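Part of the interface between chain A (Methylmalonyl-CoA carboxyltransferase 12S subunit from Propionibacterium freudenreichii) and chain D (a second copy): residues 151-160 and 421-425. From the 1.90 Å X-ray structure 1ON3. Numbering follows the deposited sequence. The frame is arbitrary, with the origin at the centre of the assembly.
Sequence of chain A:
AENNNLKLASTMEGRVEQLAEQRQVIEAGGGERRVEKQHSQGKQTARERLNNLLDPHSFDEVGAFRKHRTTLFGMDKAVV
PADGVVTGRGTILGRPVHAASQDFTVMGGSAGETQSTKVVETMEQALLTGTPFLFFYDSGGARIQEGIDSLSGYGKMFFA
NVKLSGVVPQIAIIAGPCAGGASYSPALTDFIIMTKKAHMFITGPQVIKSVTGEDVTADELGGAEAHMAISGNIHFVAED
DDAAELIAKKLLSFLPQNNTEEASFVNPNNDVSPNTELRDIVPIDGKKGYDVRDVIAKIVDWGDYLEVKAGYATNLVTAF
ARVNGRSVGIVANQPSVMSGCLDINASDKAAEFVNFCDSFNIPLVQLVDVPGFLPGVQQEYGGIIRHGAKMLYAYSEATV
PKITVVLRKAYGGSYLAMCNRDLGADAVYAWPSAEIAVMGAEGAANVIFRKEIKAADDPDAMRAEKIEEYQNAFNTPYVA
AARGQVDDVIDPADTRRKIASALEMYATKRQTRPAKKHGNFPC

Chain A, residues 151-160: LSGYGKMFFA
Chain D, residues 421-425: RDLGA

Residues 151-160 of chain A lie within a longer α-helix, with phi between -58° and -67° and psi between -36° and -48°. Its i to i+4 ladder includes Phe159(A) N to Gly155(A) O at 3.0 Å. Against it rests a tight turn of chain D: Arg421(D) (-63/-31; chi t, 130°, p, -133°) and Asp422(D) (-71/-18) form a 3-10 segment, followed by Leu423(D) (-99/16), Gly424(D) (86/14) and Ala425(D) (-63/132). Gly424(D) N donates to Arg421(D) O at 3.0 Å. Gly155(A) CA lies 5.0 Å from Asp422(D) CA, and Phe159(A) CA lies 5.5 Å from Leu423(D) CA. Four residues along the helix thus match one step along chain D, in the same sense; chain D turns away by Gly424(D) and Ala425(D). Together the stretches bury 314 Å².

Leu151(A) (chi t, t) makes no contact. Ser152(A), chi1 t, points its CA-to-CB bond sideways, and its OG donates a hydrogen bond to Asp422(D) OD2 at 2.8 Å; a short hydroxyl side chain can reach the carboxylate from here. Gly153(A) and Tyr154(A) (chi1 m, chi2 177°) lie off the contact.

Gly155(A) permits the close approach. A CB here would point toward chain D and come within 2.8 Å of Asp422(D) CB, a clash. With hydrogen in its place, Gly155(A) C lies 3.6 Å from Asp422(D) CB, and Gly155(A) O lies 3.4 Å from Leu423(D) CD2. Leu423(D) starts away from the helix, but chi1 m and chi2 of -99° bring its end back.

Lys156(A), chi m, t, t, p, leaves the backbone sideways before its end comes nearer. Its NZ forms a salt bridge with Asp422(D) OD1 through a 2.6 Å hydrogen bond. The CA-to-CB bond of Asp422(D) (chi1 m, chi2 -62°) points toward the helix, and its carboxylate oxygens meet partners one helical turn apart, a hydroxyl and a charge-complementing ammonium.

The CA-to-CB bond of Met157(A) (t, t, m) points away. Phe158(A), chi1 m and chi2 -28°, starts toward chain D but its ring leads away. Phe159(A), chi1 t and chi2 -89°, has its CA-to-CB bond toward the turn. Its broad nonpolar ring meets the backbone obliquely, with 53 Å² of the residue covered: its CB is 3.2 Å from Asp422(D) O, and its CD2 is 3.8 Å from Leu423(D) C. Glycine suits Gly424(D) because, at its positive phi, a CB would be jammed against the preceding carbonyl oxygen. Ala160(A), its CA-to-CB bond sideways, makes no contact.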

ATOM      1  N   LEU A 151      11.463  34.895 -16.079  1.00 19.41           N
ATOM      2  CA  LEU A 151      11.273  34.800 -14.632  1.00 21.49           C
ATOM      3  C   LEU A 151      10.467  33.522 -14.379  1.00 19.23           C
ATOM      4  O   LEU A 151      10.691  32.815 -13.404  1.00 20.13           O
ATOM      5  CB  LEU A 151      10.476  36.003 -14.106  1.00 23.89           C
ATOM      6  CG  LEU A 151      10.593  36.418 -12.629  1.00 29.77           C
ATOM      7  CD1 LEU A 151       9.439  37.349 -12.281  1.00 33.22           C
ATOM      8  CD2 LEU A 151      10.568  35.223 -11.717  1.00 31.81           C
ATOM      9  N   SER A 152       9.529  33.240 -15.273  1.00 17.06           N
ATOM     10  CA  SER A 152       8.690  32.060 -15.142  1.00 20.02           C
ATOM     11  C   SER A 152       9.541  30.810 -15.310  1.00 17.53           C
ATOM     12  O   SER A 152       9.305  29.808 -14.645  1.00 18.37           O
ATOM     13  CB  SER A 152       7.581  32.073 -16.189  1.00 21.88           C
ATOM     14  OG  SER A 152       6.667  31.020 -15.958  1.00 26.54           O
ATOM     15  N   GLY A 153      10.527  30.883 -16.202  1.00 17.62           N
ATOM     16  CA  GLY A 153      11.414  29.754 -16.439  1.00 16.84           C
ATOM     17  C   GLY A 153      12.126  29.322 -15.174  1.00 16.87           C
ATOM     18  O   GLY A 153      12.256  28.125 -14.894  1.00 14.81           O
ATOM     19  N   TYR A 154      12.596  30.297 -14.402  1.00 15.79           N
ATOM     20  CA  TYR A 154      13.283  29.998 -13.151  1.00 14.03           C
ATOM     21  C   TYR A 154      12.356  29.376 -12.107  1.00 16.67           C
ATOM     22  O   TYR A 154      12.780  28.524 -11.315  1.00 18.73           O
ATOM     23  CB  TYR A 154      13.902  31.266 -12.571  1.00 16.58           C
ATOM     24  CG  TYR A 154      15.260  31.623 -13.129  1.00 19.11           C
ATOM     25  CD1 TYR A 154      15.904  32.793 -12.726  1.00 28.26           C
ATOM     26  CD2 TYR A 154      15.939  30.762 -13.992  1.00 24.90           C
ATOM     27  CE1 TYR A 154      17.186  33.094 -13.154  1.00 29.98           C
ATOM     28  CE2 TYR A 154      17.230  31.056 -14.427  1.00 29.04           C
ATOM     29  CZ  TYR A 154      17.846  32.226 -13.999  1.00 29.38           C
ATOM     30  OH  TYR A 154      19.126  32.530 -14.404  1.00 34.35           O
ATOM     31  N   GLY A 155      11.102  29.820 -12.084  1.00 17.47           N
ATOM     32  CA  GLY A 155      10.149  29.268 -11.135  1.00 12.82           C
ATOM     33  C   GLY A 155      10.012  27.772 -11.393  1.00 14.55           C
ATOM     34  O   GLY A 155      10.022  26.967 -10.463  1.00 13.42           O
ATOM     35  N   LYS A 156       9.903  27.408 -12.666  1.00 10.03           N
ATOM     36  CA  LYS A 156       9.758  26.011 -13.065  1.00 13.51           C
ATOM     37  C   LYS A 156      11.016  25.223 -12.721  1.00 17.33           C
ATOM     38  O   LYS A 156      10.937  24.063 -12.331  1.00 15.94           O
ATOM     39  CB  LYS A 156       9.491  25.911 -14.562  1.00 11.76           C
ATOM     40  CG  LYS A 156       8.142  26.482 -15.001  1.00 18.76           C
ATOM     41  CD  LYS A 156       7.978  26.400 -16.510  1.00 18.44           C
ATOM     42  CE  LYS A 156       6.550  26.740 -16.945  1.00 21.61           C
ATOM     43  NZ  LYS A 156       6.182  28.152 -16.598  1.00 20.74           N
ATOM     44  N   MET A 157      12.177  25.857 -12.870  1.00 17.19           N
ATOM     45  CA  MET A 157      13.433  25.193 -12.569  1.00 13.19           C
ATOM     46  C   MET A 157      13.524  24.909 -11.089  1.00 14.63           C
ATOM     47  O   MET A 157      13.867  23.796 -10.696  1.00 15.52           O
ATOM     48  CB  MET A 157      14.628  26.048 -12.993  1.00 14.96           C
ATOM     49  CG  MET A 157      15.972  25.340 -12.807  1.00 19.22           C
ATOM     50  SD  MET A 157      17.357  26.306 -13.468  1.00 26.29           S
ATOM     51  CE  MET A 157      16.888  26.434 -15.237  1.00 23.53           C
ATOM     52  N   PHE A 158      13.239  25.915 -10.263  1.00 11.80           N
ATOM     53  CA  PHE A 158      13.310  25.735  -8.819  1.00 14.92           C
ATOM     54  C   PHE A 158      12.349  24.640  -8.363  1.00 16.80           C
ATOM     55  O   PHE A 158      12.701  23.816  -7.521  1.00 16.79           O
ATOM     56  CB  PHE A 158      12.986  27.041  -8.074  1.00 14.43           C
ATOM     57  CG  PHE A 158      13.892  28.200  -8.440  1.00 21.33           C
ATOM     58  CD1 PHE A 158      15.201  27.979  -8.882  1.00 19.39           C
ATOM     59  CD2 PHE A 158      13.440  29.515  -8.321  1.00 18.80           C
ATOM     60  CE1 PHE A 158      16.047  29.046  -9.202  1.00 23.05           C
ATOM     61  CE2 PHE A 158      14.279  30.593  -8.637  1.00 21.91           C
ATOM     62  CZ  PHE A 158      15.587  30.359  -9.080  1.00 17.12           C
ATOM     63  N   PHE A 159      11.143  24.635  -8.923  1.00 16.17           N
ATOM     64  CA  PHE A 159      10.155  23.632  -8.554  1.00 16.95           C
ATOM     65  C   PHE A 159      10.692  22.244  -8.909  1.00 17.31           C
ATOM     66  O   PHE A 159      10.542  21.308  -8.129  1.00 17.65           O
ATOM     67  CB  PHE A 159       8.823  23.899  -9.269  1.00 16.06           C
ATOM     68  CG  PHE A 159       7.717  22.949  -8.871  1.00 15.01           C
ATOM     69  CD1 PHE A 159       7.526  21.746  -9.556  1.00 14.60           C
ATOM     70  CD2 PHE A 159       6.882  23.243  -7.794  1.00 17.22           C
ATOM     71  CE1 PHE A 159       6.519  20.854  -9.173  1.00 11.65           C
ATOM     72  CE2 PHE A 159       5.863  22.351  -7.400  1.00 15.44           C
ATOM     73  CZ  PHE A 159       5.686  21.156  -8.094  1.00 16.98           C
ATOM     74  N   ALA A 160      11.315  22.128 -10.081  1.00 14.60           N
ATOM     75  CA  ALA A 160      11.900  20.868 -10.545  1.00 15.39           C
ATOM     76  C   ALA A 160      13.041  20.396  -9.639  1.00 18.03           C
ATOM     77  O   ALA A 160      13.147  19.200  -9.342  1.00 13.97           O
ATOM     78  CB  ALA A 160      12.406  21.020 -11.963  1.00 13.81           C
TER
ATOM     79  N   ARG D 421       2.594  30.546  -9.590  1.00 21.24           N
ATOM     80  CA  ARG D 421       2.072  29.320 -10.182  1.00 22.42           C
ATOM     81  C   ARG D 421       3.105  28.254 -10.508  1.00 24.83           C
ATOM     82  O   ARG D 421       2.797  27.060 -10.491  1.00 21.89           O
ATOM     83  CB  ARG D 421       1.294  29.645 -11.448  1.00 26.76           C
ATOM     84  CG  ARG D 421       0.941  28.425 -12.286  1.00 36.56           C
ATOM     85  CD  ARG D 421      -0.526  28.424 -12.658  1.00 43.41           C
ATOM     86  NE  ARG D 421      -0.946  29.733 -13.137  1.00 46.42           N
ATOM     87  CZ  ARG D 421      -2.047  30.350 -12.729  1.00 51.62           C
ATOM     88  NH1 ARG D 421      -2.838  29.767 -11.831  1.00 49.20           N
ATOM     89  NH2 ARG D 421      -2.348  31.551 -13.207  1.00 50.59           N
ATOM     90  N   ASP D 422       4.319  28.682 -10.836  1.00 19.01           N
ATOM     91  CA  ASP D 422       5.371  27.739 -11.184  1.00 18.66           C
ATOM     92  C   ASP D 422       5.834  26.991  -9.938  1.00 16.66           C
ATOM     93  O   ASP D 422       6.464  25.931 -10.025  1.00 23.43           O
ATOM     94  CB  ASP D 422       6.516  28.493 -11.866  1.00 19.00           C
ATOM     95  CG  ASP D 422       6.072  29.178 -13.155  1.00 15.67           C
ATOM     96  OD1 ASP D 422       5.639  28.477 -14.087  1.00 15.68           O
ATOM     97  OD2 ASP D 422       6.156  30.420 -13.242  1.00 20.56           O
ATOM     98  N   LEU D 423       5.506  27.543  -8.772  1.00 16.41           N
ATOM     99  CA  LEU D 423       5.843  26.921  -7.504  1.00 15.64           C
ATOM    100  C   LEU D 423       4.605  26.169  -6.986  1.00 14.96           C
ATOM    101  O   LEU D 423       4.520  25.818  -5.809  1.00 16.25           O
ATOM    102  CB  LEU D 423       6.311  27.974  -6.488  1.00 16.78           C
ATOM    103  CG  LEU D 423       7.720  28.608  -6.559  1.00 21.62           C
ATOM    104  CD1 LEU D 423       8.623  27.918  -5.573  1.00 22.76           C
ATOM    105  CD2 LEU D 423       8.308  28.569  -7.971  1.00 19.65           C
ATOM    106  N   GLY D 424       3.641  25.936  -7.874  1.00 13.86           N
ATOM    107  CA  GLY D 424       2.447  25.202  -7.486  1.00 14.84           C
ATOM    108  C   GLY D 424       1.276  25.954  -6.869  1.00 17.92           C
ATOM    109  O   GLY D 424       0.391  25.320  -6.288  1.00 20.82           O
ATOM    110  N   ALA D 425       1.258  27.283  -6.954  1.00 19.33           N
ATOM    111  CA  ALA D 425       0.119  28.032  -6.421  1.00 15.22           C
ATOM    112  C   ALA D 425      -1.090  27.595  -7.254  1.00 15.01           C
ATOM    113  O   ALA D 425      -1.034  27.577  -8.484  1.00 16.18           O
ATOM    114  CB  ALA D 425       0.337  29.535  -6.561  1.00 18.78           C
TER